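Side-chain contacts in putative nucleoprotein (Infectious salmon anemia virus, PDB 4EWC), which encapsidates the negative-strand viral RNA genome, protecting it from nucleases and forming the ribonucleoprotein that serves as template for transcription and replication: residues 249-253 with 254-258; 337-340 with 341-345. All coordinates share one frame; numbering follows the deposited sequence.

Both interactions are local, each made within one continuous run of chain: interaction 1 at the junction of a loop and a helix, interaction 2 between turns of one helix. Interaction 1 is the capped start of helix 253-269, while interaction 2 lies within helix 334-346, in the sequence family named for its helical bundle. Their centres are 23 Å apart and their nearest atoms about 14 Å, so the two do not touch. Interaction 1 also meets the probable nuclear localization signal 237-240, through a salt bridge from Glu253 to Arg237. It also packs on helix 142-162; interaction 2 meets helices 315-326 and 350-358, and its Lys342 bonds to the main chain at Ala118.

Interaction 1 (249-253 with 254-258); sequences SKATE and SSISN
Thr252 meets Ser255 where the loop leads into helix 253-269; Thr252 CA and Ser255 CA lie 4.8 Å apart. The arrangement is a helix N-cap, with Thr252 as the capping residue. Its hydroxyl accepts from the main chain: Ser255 N reaches Thr252 OG1 over 3.2 Å, with an N-H...O angle of 154°. The cap depends on the first torsion of the threonine, which places OG1 between its own backbone N and carbonyl carbon (chi1 64°) and so brings the oxygen over the first turn. The hydroxyl thus supplies an acceptor for an amide of the first turn, which is what defines the cap.

The main-chain ladder begins at the same residue. Ile256 N donates to Thr252 O at 3.0 Å, and Ser257 N follows with a straighter bond to Glu253 O, also 3.0 Å long. Thr252 thus serves the first turn twice, once through its hydroxyl and once through its carbonyl. The loop before it is shaped by an ST turn, in which Ala251 N donates to Ser249 OG at 3.0 Å.

Glu253 sends its chain out from the turn with CG opposite the backbone N (chi1 167°) and the carbons beyond extended. Its carboxylate forms a salt bridge through OE2 with Arg237 of the probable nuclear localization signal 237-240, tying that basic run to the first turn of the helix. The buried Ile256 rests against Tyr243 and against Asn146 of helix 142-162, and Ser257 meets Phe150 of that helix. Back across the cap, the apolar contact is small: the CG1-CD1 arm of Ile256 lies alongside Ala251 CB, with CG1 and CD1 each 4.0 Å from it.

Interaction 2 (337-340 with 341-345); sequences SIIQ and KKVRG
Helix 334-346, within the helical-bundle family region of the nucleoprotein, brings Ile338 beside Lys342 one turn further on. The two side chains run the same way, and the contact is made by the branch methyl of the isoleucine, Ile338 CG2 lying 4.0 Å from Lys342 CE. The lysine is extended beyond CG, which carries its ammonium alongside the isoleucine's CG2 methyl to a hydrogen bond with the carbonyl of Ala118.

Lys341 takes a different course. Folded at its last two torsions (chi3 52°, chi4 65°), it curls back over the preceding turn, and NZ makes a weak bond of 3.2 Å to Ile338 O. That carbonyl also accepts the regular helical bond from Lys342 N, so one oxygen takes a regular main-chain bond and, weakly, a side-chain one.

The regular helical bonds continue on either side, from Lys341 N to Ser337 O at 3.1 Å and from Val343 N to Ile339 O at 2.8 Å.

On the buried side, Ile339 and Val343 meet loosely through their CG2 methyls, and both lie on Asp317 and Met321 of helix 315-326. Helix 350-358 receives the polar chains: Gln340 NE2 donates to the carbonyl of Thr356, and Arg344 NE is bonded to Ser357 OG. Arg344 remains linked to Gln340 through the backbone, where Arg344 N lies 2.8 Å from Gln340 O.

Interaction 1 (249-253 with 254-258)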
ATOM      1  N   SER A 249      -7.418  22.267 -40.293  1.00 80.31           N
ATOM      2  CA  SER A 249      -6.238  21.929 -39.510  1.00 76.88           C
ATOM      3  C   SER A 249      -4.953  22.255 -40.267  1.00 76.14           C
ATOM      4  O   SER A 249      -4.843  21.977 -41.458  1.00 78.61           O
ATOM      5  CB  SER A 249      -6.267  20.440 -39.163  1.00 74.61           C
ATOM      6  OG  SER A 249      -5.018  20.006 -38.679  1.00 72.94           O
ATOM      7  N   LYS A 250      -3.978  22.840 -39.576  1.00 75.27           N
ATOM      8  CA  LYS A 250      -2.674  23.108 -40.181  1.00 75.69           C
ATOM      9  C   LYS A 250      -1.756  21.881 -40.080  1.00 71.45           C
ATOM     10  O   LYS A 250      -0.669  21.857 -40.659  1.00 69.08           O
ATOM     11  CB  LYS A 250      -2.010  24.322 -39.531  1.00 75.73           C
ATOM     12  CG  LYS A 250      -2.864  25.593 -39.531  1.00 81.09           C
ATOM     13  CD  LYS A 250      -2.353  26.628 -38.506  1.00 89.40           C
ATOM     14  CE  LYS A 250      -3.176  27.919 -38.520  1.00 92.10           C
ATOM     15  NZ  LYS A 250      -2.774  28.869 -39.604  1.00 80.94           N
ATOM     16  N   ALA A 251      -2.213  20.869 -39.341  1.00 69.59           N
ATOM     17  CA  ALA A 251      -1.454  19.639 -39.107  1.00 64.01           C
ATOM     18  C   ALA A 251      -0.881  19.026 -40.378  1.00 65.50           C
ATOM     19  O   ALA A 251      -1.550  18.949 -41.397  1.00 65.16           O
ATOM     20  CB  ALA A 251      -2.321  18.615 -38.372  1.00 60.50           C
ATOM     21  N   THR A 252       0.369  18.591 -40.318  1.00 64.63           N
ATOM     22  CA  THR A 252       0.986  17.957 -41.472  1.00 60.76           C
ATOM     23  C   THR A 252       1.364  16.507 -41.151  1.00 60.08           C
ATOM     24  O   THR A 252       1.110  16.028 -40.036  1.00 57.53           O
ATOM     25  CB  THR A 252       2.213  18.747 -41.950  1.00 58.56           C
ATOM     26  OG1 THR A 252       3.216  18.732 -40.930  1.00 60.71           O
ATOM     27  CG2 THR A 252       1.828  20.188 -42.262  1.00 47.42           C
ATOM     28  N   GLU A 253       1.933  15.816 -42.140  1.00 57.10           N
ATOM     29  CA  GLU A 253       2.381  14.447 -41.960  1.00 54.75           C
ATOM     30  C   GLU A 253       3.443  14.388 -40.865  1.00 54.81           C
ATOM     31  O   GLU A 253       3.333  13.612 -39.925  1.00 55.52           O
ATOM     32  CB  GLU A 253       2.951  13.856 -43.256  1.00 56.93           C
ATOM     33  CG  GLU A 253       3.704  12.540 -43.003  1.00 62.29           C
ATOM     34  CD  GLU A 253       4.382  11.950 -44.222  1.00 63.34           C
ATOM     35  OE1 GLU A 253       3.925  12.206 -45.352  1.00 68.82           O
ATOM     36  OE2 GLU A 253       5.374  11.207 -44.040  1.00 65.56           O
ATOM     37  N   SER A 254       4.468  15.221 -41.013  1.00 57.09           N
ATOM     38  CA  SER A 254       5.537  15.356 -40.034  1.00 55.80           C
ATOM     39  C   SER A 254       4.964  15.701 -38.665  1.00 55.57           C
ATOM     40  O   SER A 254       5.339  15.102 -37.645  1.00 56.93           O
ATOM     41  CB  SER A 254       6.502  16.446 -40.482  1.00 51.57           C
ATOM     42  OG  SER A 254       7.459  16.735 -39.486  1.00 69.15           O
ATOM     43  N   SER A 255       4.047  16.657 -38.659  1.00 50.74           N
ATOM     44  CA  SER A 255       3.429  17.182 -37.444  1.00 57.10           C
ATOM     45  C   SER A 255       2.760  16.097 -36.613  1.00 55.99           C
ATOM     46  O   SER A 255       2.958  16.013 -35.398  1.00 58.49           O
ATOM     47  CB  SER A 255       2.409  18.283 -37.817  1.00 57.86           C
ATOM     48  OG  SER A 255       1.324  18.365 -36.896  1.00 57.99           O
ATOM     49  N   ILE A 256       1.972  15.266 -37.275  1.00 52.37           N
ATOM     50  CA  ILE A 256       1.232  14.228 -36.579  1.00 52.23           C
ATOM     51  C   ILE A 256       2.168  13.090 -36.162  1.00 50.73           C
ATOM     52  O   ILE A 256       2.074  12.578 -35.038  1.00 46.75           O
ATOM     53  CB  ILE A 256       0.038  13.751 -37.434  1.00 50.85           C
ATOM     54  CG1 ILE A 256      -0.853  14.963 -37.740  1.00 50.75           C
ATOM     55  CG2 ILE A 256      -0.747  12.677 -36.723  1.00 46.36           C
ATOM     56  CD1 ILE A 256      -2.085  14.645 -38.523  1.00 54.85           C
ATOM     57  N   SER A 257       3.080  12.726 -37.062  1.00 47.25           N
ATOM     58  CA  SER A 257       4.117  11.766 -36.756  1.00 48.04           C
ATOM     59  C   SER A 257       4.774  12.172 -35.422  1.00 48.90           C
ATOM     60  O   SER A 257       4.830  11.389 -34.482  1.00 41.92           O
ATOM     61  CB  SER A 257       5.156  11.711 -37.882  1.00 50.45           C
ATOM     62  OG  SER A 257       6.023  10.578 -37.734  1.00 49.59           O
ATOM     63  N   ASN A 258       5.202  13.426 -35.334  1.00 49.47           N
ATOM     64  CA  ASN A 258       5.791  13.929 -34.110  1.00 49.17           C
ATOM     65  C   ASN A 258       4.878  13.834 -32.873  1.00 49.26           C
ATOM     66  O   ASN A 258       5.340  13.514 -31.778  1.00 44.99           O
ATOM     67  CB  ASN A 258       6.362  15.335 -34.316  1.00 56.48           C
ATOM     68  CG  ASN A 258       7.503  15.348 -35.325  1.00 52.75           C
ATOM     69  OD1 ASN A 258       8.066  14.301 -35.638  1.00 56.17           O
ATOM     70  ND2 ASN A 258       7.844  16.523 -35.840  1.00 50.07           N
TER

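Interaction 2 (337-340 with 341-345)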
ATOM      1  N   SER A 337       5.865  35.775 -20.731  1.00 69.82           N
ATOM      2  CA  SER A 337       4.426  35.808 -20.986  1.00 72.76           C
ATOM      3  C   SER A 337       3.932  34.590 -21.783  1.00 69.27           C
ATOM      4  O   SER A 337       2.783  34.167 -21.647  1.00 62.77           O
ATOM      5  CB  SER A 337       4.042  37.091 -21.727  1.00 64.92           C
ATOM      6  OG  SER A 337       4.420  38.230 -20.986  1.00 68.57           O
ATOM      7  N   ILE A 338       4.800  34.042 -22.622  1.00 65.51           N
ATOM      8  CA  ILE A 338       4.428  32.910 -23.448  1.00 70.80           C
ATOM      9  C   ILE A 338       4.363  31.650 -22.614  1.00 69.74           C
ATOM     10  O   ILE A 338       3.464  30.820 -22.787  1.00 69.11           O
ATOM     11  CB  ILE A 338       5.452  32.677 -24.548  1.00 72.60           C
ATOM     12  CG1 ILE A 338       5.532  33.907 -25.446  1.00 71.79           C
ATOM     13  CG2 ILE A 338       5.104  31.420 -25.342  1.00 73.78           C
ATOM     14  CD1 ILE A 338       6.617  33.814 -26.482  1.00 74.71           C
ATOM     15  N   ILE A 339       5.331  31.516 -21.716  1.00 64.44           N
ATOM     16  CA  ILE A 339       5.413  30.356 -20.875  1.00 61.25           C
ATOM     17  C   ILE A 339       4.313  30.450 -19.846  1.00 61.86           C
ATOM     18  O   ILE A 339       3.672  29.447 -19.512  1.00 61.88           O
ATOM     19  CB  ILE A 339       6.771  30.251 -20.170  1.00 62.64           C
ATOM     20  CG1 ILE A 339       7.919  30.305 -21.178  1.00 62.89           C
ATOM     21  CG2 ILE A 339       6.856  28.960 -19.369  1.00 59.91           C
ATOM     22  CD1 ILE A 339       9.276  29.946 -20.567  1.00 60.34           C
ATOM     23  N   GLN A 340       4.080  31.665 -19.363  1.00 58.67           N
ATOM     24  CA  GLN A 340       3.053  31.901 -18.356  1.00 56.65           C
ATOM     25  C   GLN A 340       1.684  31.491 -18.867  1.00 60.76           C
ATOM     26  O   GLN A 340       0.890  30.881 -18.147  1.00 61.40           O
ATOM     27  CB  GLN A 340       3.007  33.370 -17.987  1.00 59.41           C
ATOM     28  CG  GLN A 340       2.378  33.587 -16.631  1.00 64.12           C
ATOM     29  CD  GLN A 340       2.365  35.034 -16.212  1.00 60.48           C
ATOM     30  OE1 GLN A 340       2.556  35.934 -17.031  1.00 59.22           O
ATOM     31  NE2 GLN A 340       2.138  35.268 -14.925  1.00 58.72           N
ATOM     32  N   LYS A 341       1.419  31.846 -20.119  1.00 59.66           N
ATOM     33  CA  LYS A 341       0.167  31.539 -20.772  1.00 59.77           C
ATOM     34  C   LYS A 341       0.013  30.027 -20.908  1.00 58.24           C
ATOM     35  O   LYS A 341      -1.064  29.480 -20.713  1.00 56.67           O
ATOM     36  CB  LYS A 341       0.130  32.220 -22.147  1.00 66.86           C
ATOM     37  CG  LYS A 341      -0.926  31.673 -23.126  1.00 72.67           C
ATOM     38  CD  LYS A 341      -0.571  31.996 -24.576  1.00 77.39           C
ATOM     39  CE  LYS A 341       0.873  31.569 -24.928  1.00 80.16           C
ATOM     40  NZ  LYS A 341       1.107  30.102 -24.872  1.00 74.14           N
ATOM     41  N   LYS A 342       1.103  29.349 -21.237  1.00 59.67           N
ATOM     42  CA  LYS A 342       1.069  27.899 -21.344  1.00 61.41           C
ATOM     43  C   LYS A 342       0.774  27.269 -19.996  1.00 57.30           C
ATOM     44  O   LYS A 342      -0.086  26.381 -19.902  1.00 53.48           O
ATOM     45  CB  LYS A 342       2.374  27.356 -21.909  1.00 59.01           C
ATOM     46  CG  LYS A 342       2.525  27.616 -23.374  1.00 60.03           C
ATOM     47  CD  LYS A 342       3.884  27.186 -23.852  1.00 70.27           C
ATOM     48  CE  LYS A 342       4.086  27.548 -25.306  1.00 67.90           C
ATOM     49  NZ  LYS A 342       5.428  27.100 -25.767  1.00 72.38           N
ATOM     50  N   VAL A 343       1.471  27.734 -18.957  1.00 52.37           N
ATOM     51  CA  VAL A 343       1.212  27.224 -17.626  1.00 50.15           C
ATOM     52  C   VAL A 343      -0.220  27.497 -17.185  1.00 51.09           C
ATOM     53  O   VAL A 343      -0.864  26.611 -16.618  1.00 49.19           O
ATOM     54  CB  VAL A 343       2.195  27.757 -16.585  1.00 52.43           C
ATOM     55  CG1 VAL A 343       1.921  27.131 -15.218  1.00 49.76           C
ATOM     56  CG2 VAL A 343       3.609  27.451 -17.004  1.00 53.42           C
ATOM     57  N   ARG A 344      -0.727  28.702 -17.453  1.00 53.40           N
ATOM     58  CA  ARG A 344      -2.103  29.044 -17.076  1.00 46.31           C
ATOM     59  C   ARG A 344      -3.082  28.073 -17.688  1.00 43.43           C
ATOM     60  O   ARG A 344      -3.966  27.585 -17.001  1.00 47.99           O
ATOM     61  CB  ARG A 344      -2.473  30.500 -17.424  1.00 49.24           C
ATOM     62  CG  ARG A 344      -3.614  31.059 -16.548  1.00 49.95           C
ATOM     63  CD  ARG A 344      -3.846  32.552 -16.758  1.00 47.09           C
ATOM     64  NE  ARG A 344      -4.795  33.128 -15.812  1.00 47.59           N
ATOM     65  CZ  ARG A 344      -6.118  32.960 -15.865  1.00 53.49           C
ATOM     66  NH1 ARG A 344      -6.662  32.199 -16.806  1.00 51.05           N
ATOM     67  NH2 ARG A 344      -6.909  33.547 -14.966  1.00 52.97           N
ATOM     68  N   GLY A 345      -2.903  27.781 -18.973  1.00 43.97           N
ATOM     69  CA  GLY A 345      -3.707  26.788 -19.659  1.00 42.15           C
ATOM     70  C   GLY A 345      -3.579  25.372 -19.111  1.00 47.39           C
ATOM     71  O   GLY A 345      -4.469  24.557 -19.286  1.00 48.40           O
TER